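Side-chain contacts in regulatory protein recX (Lactobacillus salivarius, PDB 3E3V), which probably modulates the activity of the recombinase RecA, the fragment here being the part of the protein that carries its three three-helix domains: residues A14-K19 with E49-E54; V88-L93 with I98-A103; N137-I142 with T158-L163. One frame throughout, in Å; residues are numbered along the deposited sequence.

Overall arrangement
Contact 2 is the buried one, near the middle of the chain, whereas contact 1 is a surface contact and contact 3 is partly buried. Each joins a different pair of helices: 14-29 with 49-61, 86-94 with 100-107, and 135-148 with 153-165. They follow one another in series, with contacts 1 and 3 on opposite sides of the chain's centre, their own centres about 55 Å apart. Chemistry follows place: carboxylates flank one isoleucine-tyrosine touch in contact 1, a salt bridge and a backbone bond frame apolar packing in contact 2, and contact 3 packs methyl groups together and sets one amide against a methyl; neither it nor contact 1 has a hydrogen bond between its segments.

Contact 1: A14-K19 with E49-E54; sequences ADDISK and EDYISE
I17 brings CG1 and CD1 obliquely against the CD1 flank of the Y51 ring, and this is the tight part of the contact: I17 CG1 comes to 3.5 Å from Y51 CD1, with I17 CD1 almost as near to the same ring carbon. With CG1 anti to the carbonyl carbon (chi1 -56°), the longer branch of I17 swings in although its CB does not point at the partner helix. On the CD2-CE2 flank of the ring D16 OD1 lies 3.3 Å from Y51 CD2, the carboxylate plane turned 78° from the ring plane. Across the looser edge E54, extended and exposed, brings OE1 to 3.7 Å from I17 CD1, while its OE2 comes equally near I17 CG2.

The segments' axes approach no closer than 9.9 Å, at 48° between their directions, and bury 211 Å² in all. They join helix 14-29 to helix 49-61, part of the first three-helix domain; E49 on that helix pairs with R43. No hydrogen bond links the two segments; van der Waals contact between I17 and Y51 does most of the joining, and across this contact the D16 and E54 carboxylates meet carbon atoms.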
# COMPACT_ATOMS: atom_id res chain seq x y z
N ALA A 14 19.01 7.82 31.62
CA ALA A 14 18.42 6.53 31.27
C ALA A 14 16.90 6.64 31.19
O ALA A 14 16.22 5.71 30.77
CB ALA A 14 18.81 5.48 32.30
N ASP A 15 16.36 7.78 31.61
CA ASP A 15 14.93 8.00 31.58
C ASP A 15 14.54 8.43 30.17
O ASP A 15 13.36 8.53 29.83
CB ASP A 15 14.53 9.10 32.56
CG ASP A 15 15.03 10.46 32.13
OD1 ASP A 15 16.26 10.68 32.12
OD2 ASP A 15 14.18 11.32 31.79
N ASP A 16 15.56 8.67 29.35
CA ASP A 16 15.37 9.08 27.96
C ASP A 16 14.91 7.87 27.15
O ASP A 16 13.90 7.91 26.46
CB ASP A 16 16.68 9.61 27.40
CG ASP A 16 16.48 10.61 26.27
OD1 ASP A 16 17.44 10.86 25.51
OD2 ASP A 16 15.36 11.16 26.17
N ILE A 17 15.69 6.80 27.25
CA ILE A 17 15.39 5.56 26.54
C ILE A 17 14.04 5.02 27.02
O ILE A 17 13.28 4.41 26.27
CB ILE A 17 16.51 4.53 26.79
CG1 ILE A 17 17.86 5.13 26.37
CG2 ILE A 17 16.25 3.26 26.01
CD1 ILE A 17 19.06 4.28 26.72
N SER A 18 13.74 5.28 28.29
CA SER A 18 12.50 4.83 28.90
C SER A 18 11.30 5.55 28.30
O SER A 18 10.31 4.92 27.93
CB SER A 18 12.55 5.08 30.41
OG SER A 18 11.30 4.80 31.00
N LYS A 19 11.37 6.87 28.23
CA LYS A 19 10.28 7.64 27.65
C LYS A 19 10.12 7.23 26.19
O LYS A 19 9.01 7.23 25.65
CB LYS A 19 10.56 9.15 27.75
CG LYS A 19 10.71 9.66 29.18
CD LYS A 19 10.99 11.17 29.22
CE LYS A 19 9.70 11.98 29.30
NZ LYS A 19 8.99 11.74 30.59
N GLU A 49 19.41 10.11 18.05
CA GLU A 49 19.61 8.97 17.16
C GLU A 49 20.35 7.85 17.86
O GLU A 49 20.23 6.68 17.50
CB GLU A 49 20.40 9.40 15.92
CG GLU A 49 19.57 9.52 14.65
CD GLU A 49 18.38 10.44 14.82
OE1 GLU A 49 18.58 11.64 15.11
OE2 GLU A 49 17.23 9.96 14.67
N ASP A 50 21.13 8.21 18.87
CA ASP A 50 21.90 7.24 19.65
C ASP A 50 20.92 6.28 20.30
O ASP A 50 21.12 5.06 20.31
CB ASP A 50 22.70 7.96 20.74
CG ASP A 50 23.31 9.26 20.25
OD1 ASP A 50 22.55 10.20 19.93
OD2 ASP A 50 24.56 9.35 20.19
N TYR A 51 19.84 6.84 20.84
CA TYR A 51 18.82 6.08 21.54
C TYR A 51 17.69 5.53 20.66
O TYR A 51 17.18 4.44 20.92
CB TYR A 51 18.24 6.95 22.66
CG TYR A 51 19.31 7.48 23.61
CD1 TYR A 51 20.19 6.60 24.25
CD2 TYR A 51 19.44 8.84 23.86
CE1 TYR A 51 21.17 7.07 25.11
CE2 TYR A 51 20.41 9.33 24.72
CZ TYR A 51 21.28 8.44 25.35
OH TYR A 51 22.25 8.90 26.21
N ILE A 52 17.29 6.28 19.64
CA ILE A 52 16.23 5.84 18.74
C ILE A 52 16.61 4.49 18.13
O ILE A 52 15.79 3.57 18.08
CB ILE A 52 16.00 6.85 17.60
CG1 ILE A 52 15.28 8.09 18.15
CG2 ILE A 52 15.19 6.22 16.48
CD1 ILE A 52 14.99 9.14 17.11
N SER A 53 17.85 4.39 17.68
CA SER A 53 18.35 3.17 17.08
C SER A 53 18.30 1.99 18.04
O SER A 53 18.01 0.86 17.63
CB SER A 53 19.78 3.37 16.61
OG SER A 53 20.31 2.15 16.14
N GLU A 54 18.60 2.24 19.31
CA GLU A 54 18.57 1.18 20.31
C GLU A 54 17.13 0.70 20.48
O GLU A 54 16.86 -0.50 20.50
CB GLU A 54 19.12 1.69 21.64
CG GLU A 54 19.27 0.62 22.72
CD GLU A 54 19.61 1.22 24.09
OE1 GLU A 54 20.53 2.06 24.16
OE2 GLU A 54 18.94 0.84 25.08

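Contact 2: V88-L93 with I98-A103; sequences VIKLNL and IDDNIA
L93 and I98 face each other where the chain turns from helix 86-94 into helix 100-107: I98 N donates to L93 O at 3.1 Å with an N-H...O angle of 159°. Beside this bond the two side chains meet at their roots, L93 CB lying 4.1 Å from I98 CB, while L93 CD2 stands 4.1 Å from I98 CG1. The other branch of L93 turns to the second helix, its CD1 coming to 3.8 Å from A103 CB, a methyl that K90 CG also approaches, at 4.2 Å. The A103 methyl thus fits against side chains of helix 86-94. These two helices, with the short turn between them, belong to the second three-helix domain of RecX, a family placed in the helix-turn-helix clan; helix 67-81 lies against them, with Y74 on L93 and D67 on I98.

K90 reaches across to the exposed D100, its chain straight from a CG anti to the backbone N until it bends at the last torsion (chi4 -54°). That bend sets NZ 2.7 Å from D100 OD1 in a salt bridge, approached from above the carboxylate plane, 37° out of it. Were K90 an alanine, the D100 carboxylate would probably lose this salt-bridge partner and the A103 methyl the cover of K90 CG. The K90 side chain also touches E104 and L107.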
# COMPACT_ATOMS: atom_id res chain seq x y z
N VAL A 88 -0.19 2.40 -7.47
CA VAL A 88 -0.61 3.36 -6.46
C VAL A 88 -0.39 2.75 -5.08
O VAL A 88 0.04 3.43 -4.14
CB VAL A 88 -2.10 3.76 -6.64
CG1 VAL A 88 -2.56 4.64 -5.48
CG2 VAL A 88 -2.26 4.56 -7.95
N ILE A 89 -0.64 1.46 -4.95
CA ILE A 89 -0.44 0.79 -3.66
C ILE A 89 1.04 0.96 -3.28
O ILE A 89 1.36 1.23 -2.12
CB ILE A 89 -0.80 -0.72 -3.76
CG1 ILE A 89 -2.32 -0.86 -3.95
CG2 ILE A 89 -0.36 -1.47 -2.51
CD1 ILE A 89 -2.80 -2.25 -4.36
N LYS A 90 1.91 0.84 -4.27
CA LYS A 90 3.34 0.96 -4.05
C LYS A 90 3.78 2.36 -3.61
O LYS A 90 4.58 2.50 -2.69
CB LYS A 90 4.12 0.55 -5.31
CG LYS A 90 5.65 0.50 -5.09
CD LYS A 90 6.44 0.28 -6.39
CE LYS A 90 7.94 0.27 -6.14
NZ LYS A 90 8.40 1.51 -5.41
N LEU A 91 3.27 3.39 -4.28
CA LEU A 91 3.65 4.74 -3.89
C LEU A 91 3.07 5.07 -2.52
O LEU A 91 3.63 5.88 -1.79
CB LEU A 91 3.20 5.77 -4.94
CG LEU A 91 1.75 6.21 -5.13
CD1 LEU A 91 1.34 7.21 -4.04
CD2 LEU A 91 1.62 6.87 -6.50
N ASN A 92 1.95 4.44 -2.15
CA ASN A 92 1.39 4.69 -0.82
C ASN A 92 2.37 4.10 0.19
O ASN A 92 2.69 4.71 1.22
CB ASN A 92 -0.00 4.06 -0.66
CG ASN A 92 -1.07 4.81 -1.44
OD1 ASN A 92 -0.91 5.98 -1.74
ND2 ASN A 92 -2.16 4.13 -1.76
N LEU A 93 2.85 2.89 -0.12
CA LEU A 93 3.83 2.22 0.73
C LEU A 93 5.11 3.06 0.83
O LEU A 93 5.68 3.19 1.92
CB LEU A 93 4.15 0.83 0.16
CG LEU A 93 3.02 -0.19 0.34
CD1 LEU A 93 3.25 -1.42 -0.55
CD2 LEU A 93 2.97 -0.58 1.80
N ILE A 98 8.35 2.53 3.40
CA ILE A 98 8.64 1.14 3.06
C ILE A 98 9.65 1.06 1.91
O ILE A 98 9.49 1.71 0.88
CB ILE A 98 7.34 0.38 2.66
CG1 ILE A 98 6.38 0.33 3.85
CG2 ILE A 98 7.68 -1.03 2.19
CD1 ILE A 98 6.90 -0.43 5.05
N ASP A 99 10.68 0.24 2.09
CA ASP A 99 11.71 0.06 1.07
C ASP A 99 11.07 -0.46 -0.20
O ASP A 99 10.12 -1.24 -0.14
CB ASP A 99 12.76 -0.94 1.55
CG ASP A 99 13.46 -0.50 2.84
OD1 ASP A 99 14.12 0.56 2.82
OD2 ASP A 99 13.33 -1.22 3.86
N ASP A 100 11.59 -0.04 -1.35
CA ASP A 100 11.04 -0.48 -2.63
C ASP A 100 11.04 -2.00 -2.69
O ASP A 100 10.09 -2.61 -3.19
CB ASP A 100 11.87 0.07 -3.80
CG ASP A 100 11.75 1.57 -3.96
OD1 ASP A 100 10.61 2.07 -3.96
OD2 ASP A 100 12.79 2.24 -4.10
N ASN A 101 12.11 -2.59 -2.18
CA ASN A 101 12.26 -4.04 -2.18
C ASN A 101 11.16 -4.72 -1.37
O ASN A 101 10.61 -5.74 -1.78
CB ASN A 101 13.64 -4.40 -1.63
CG ASN A 101 13.91 -5.89 -1.67
OD1 ASN A 101 13.39 -6.65 -0.85
ND2 ASN A 101 14.72 -6.32 -2.63
N ILE A 102 10.85 -4.16 -0.21
CA ILE A 102 9.81 -4.73 0.64
C ILE A 102 8.42 -4.56 0.03
O ILE A 102 7.60 -5.47 0.11
CB ILE A 102 9.86 -4.09 2.04
CG1 ILE A 102 11.12 -4.58 2.76
CG2 ILE A 102 8.60 -4.44 2.83
CD1 ILE A 102 11.32 -4.00 4.14
N ALA A 103 8.18 -3.41 -0.59
CA ALA A 103 6.89 -3.15 -1.24
C ALA A 103 6.69 -4.15 -2.39
O ALA A 103 5.63 -4.76 -2.52
CB ALA A 103 6.86 -1.72 -1.77

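Contact 3: N137-I142 with T158-L163; sequences NKQNKI and TIIQEL
Q139 lays its terminal amide over the CG2 methyl of I160, with NE2 nearest, 3.1 Å from I160 CG2, and CD and OE1 somewhat farther from it. The amide is carried there by a chain extended beyond CG, the CG itself standing anti to the carbonyl carbon (chi1 -62°). It meets a methyl carbon, and no hydrogen bond crosses between the segments. One turn further along, I142 and L163 extend toward each other and touch tip to tip, I142 CD1 being 3.9 Å from L163 CD2. The CG2 methyl of I142 sits 4.3 Å from I160 CD1, a looser touch that connects the two pairs.

The segments run obliquely, 137° between their directions, nearer antiparallel than parallel, and their short axes are 11.5 Å apart at closest, with Q139 and I160 bringing their CA atoms to 7.5 Å. They lie on 135-148 and 153-165, two helices of the third three-helix domain, where the chain doubles back; helix 112-129 packs against them, A123 and L126 on I142 and E124 on L163. I142 and I160 are buried, whereas Q139 and L163 remain partly exposed. L163 reaches I142 because its CG lies opposite the backbone N (chi1 -176°), and the branch at CD2 then makes the contact.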
# COMPACT_ATOMS: atom_id res chain seq x y z
N ASN A 137 -14.31 5.44 -27.79
CA ASN A 137 -14.23 6.47 -26.76
C ASN A 137 -14.50 5.88 -25.39
O ASN A 137 -13.96 6.34 -24.38
CB ASN A 137 -15.25 7.59 -27.04
CG ASN A 137 -14.86 8.45 -28.22
OD1 ASN A 137 -15.64 9.29 -28.67
ND2 ASN A 137 -13.65 8.26 -28.72
N LYS A 138 -15.34 4.85 -25.36
CA LYS A 138 -15.69 4.19 -24.12
C LYS A 138 -14.47 3.51 -23.52
O LYS A 138 -14.13 3.73 -22.36
CB LYS A 138 -16.80 3.17 -24.37
CG LYS A 138 -17.41 2.58 -23.12
CD LYS A 138 -18.32 1.40 -23.46
CE LYS A 138 -19.49 1.80 -24.35
NZ LYS A 138 -20.32 0.61 -24.73
N GLN A 139 -13.80 2.67 -24.31
CA GLN A 139 -12.61 1.96 -23.85
C GLN A 139 -11.46 2.88 -23.47
O GLN A 139 -10.70 2.60 -22.54
CB GLN A 139 -12.13 0.96 -24.90
CG GLN A 139 -13.16 -0.12 -25.21
CD GLN A 139 -12.53 -1.38 -25.75
OE1 GLN A 139 -11.60 -1.33 -26.57
NE2 GLN A 139 -13.04 -2.52 -25.32
N ASN A 140 -11.32 3.99 -24.19
CA ASN A 140 -10.27 4.96 -23.89
C ASN A 140 -10.46 5.50 -22.48
O ASN A 140 -9.51 5.57 -21.70
CB ASN A 140 -10.30 6.13 -24.88
CG ASN A 140 -9.85 5.74 -26.27
OD1 ASN A 140 -8.83 5.08 -26.44
ND2 ASN A 140 -10.61 6.16 -27.28
N LYS A 141 -11.69 5.89 -22.15
CA LYS A 141 -11.99 6.41 -20.82
C LYS A 141 -11.73 5.35 -19.76
O LYS A 141 -11.19 5.64 -18.70
CB LYS A 141 -13.45 6.87 -20.73
CG LYS A 141 -13.79 8.14 -21.50
CD LYS A 141 -15.28 8.45 -21.36
CE LYS A 141 -15.68 9.78 -22.00
NZ LYS A 141 -15.30 9.81 -23.44
N ILE A 142 -12.11 4.11 -20.04
CA ILE A 142 -11.91 3.03 -19.07
C ILE A 142 -10.41 2.75 -18.86
O ILE A 142 -9.96 2.63 -17.72
CB ILE A 142 -12.67 1.74 -19.50
CG1 ILE A 142 -14.19 1.99 -19.45
CG2 ILE A 142 -12.33 0.59 -18.57
CD1 ILE A 142 -15.03 0.89 -20.08
N THR A 158 -5.94 -7.11 -20.69
CA THR A 158 -6.61 -8.35 -20.32
C THR A 158 -8.00 -8.02 -19.77
O THR A 158 -8.97 -8.75 -20.02
CB THR A 158 -5.77 -9.10 -19.28
OG1 THR A 158 -4.48 -9.36 -19.83
CG2 THR A 158 -6.44 -10.45 -18.89
N ILE A 159 -8.11 -6.91 -19.04
CA ILE A 159 -9.40 -6.49 -18.49
C ILE A 159 -10.35 -6.15 -19.65
O ILE A 159 -11.52 -6.54 -19.64
CB ILE A 159 -9.25 -5.26 -17.58
CG1 ILE A 159 -8.57 -5.68 -16.26
CG2 ILE A 159 -10.60 -4.61 -17.34
CD1 ILE A 159 -8.04 -4.49 -15.43
N ILE A 160 -9.84 -5.41 -20.63
CA ILE A 160 -10.61 -5.01 -21.81
C ILE A 160 -11.09 -6.23 -22.59
O ILE A 160 -12.22 -6.25 -23.09
CB ILE A 160 -9.77 -4.11 -22.75
CG1 ILE A 160 -9.41 -2.81 -22.04
CG2 ILE A 160 -10.55 -3.81 -24.03
CD1 ILE A 160 -10.60 -2.00 -21.58
N GLN A 161 -10.24 -7.25 -22.72
CA GLN A 161 -10.61 -8.47 -23.44
C GLN A 161 -11.74 -9.15 -22.66
O GLN A 161 -12.68 -9.68 -23.24
CB GLN A 161 -9.40 -9.41 -23.57
CG GLN A 161 -9.71 -10.80 -24.13
CD GLN A 161 -8.44 -11.65 -24.32
OE1 GLN A 161 -7.41 -11.41 -23.69
NE2 GLN A 161 -8.53 -12.67 -25.18
N GLU A 162 -11.62 -9.11 -21.34
CA GLU A 162 -12.60 -9.72 -20.45
C GLU A 162 -13.95 -9.01 -20.54
O GLU A 162 -15.00 -9.65 -20.63
CB GLU A 162 -12.10 -9.67 -19.01
CG GLU A 162 -12.48 -10.88 -18.18
CD GLU A 162 -11.91 -12.16 -18.75
OE1 GLU A 162 -10.69 -12.19 -19.01
OE2 GLU A 162 -12.69 -13.12 -18.95
N LEU A 163 -13.90 -7.68 -20.52
CA LEU A 163 -15.10 -6.85 -20.60
C LEU A 163 -15.88 -7.08 -21.88
O LEU A 163 -17.11 -7.12 -21.86
CB LEU A 163 -14.73 -5.37 -20.49
CG LEU A 163 -15.89 -4.37 -20.45
CD1 LEU A 163 -16.53 -4.37 -19.06
CD2 LEU A 163 -15.38 -2.97 -20.81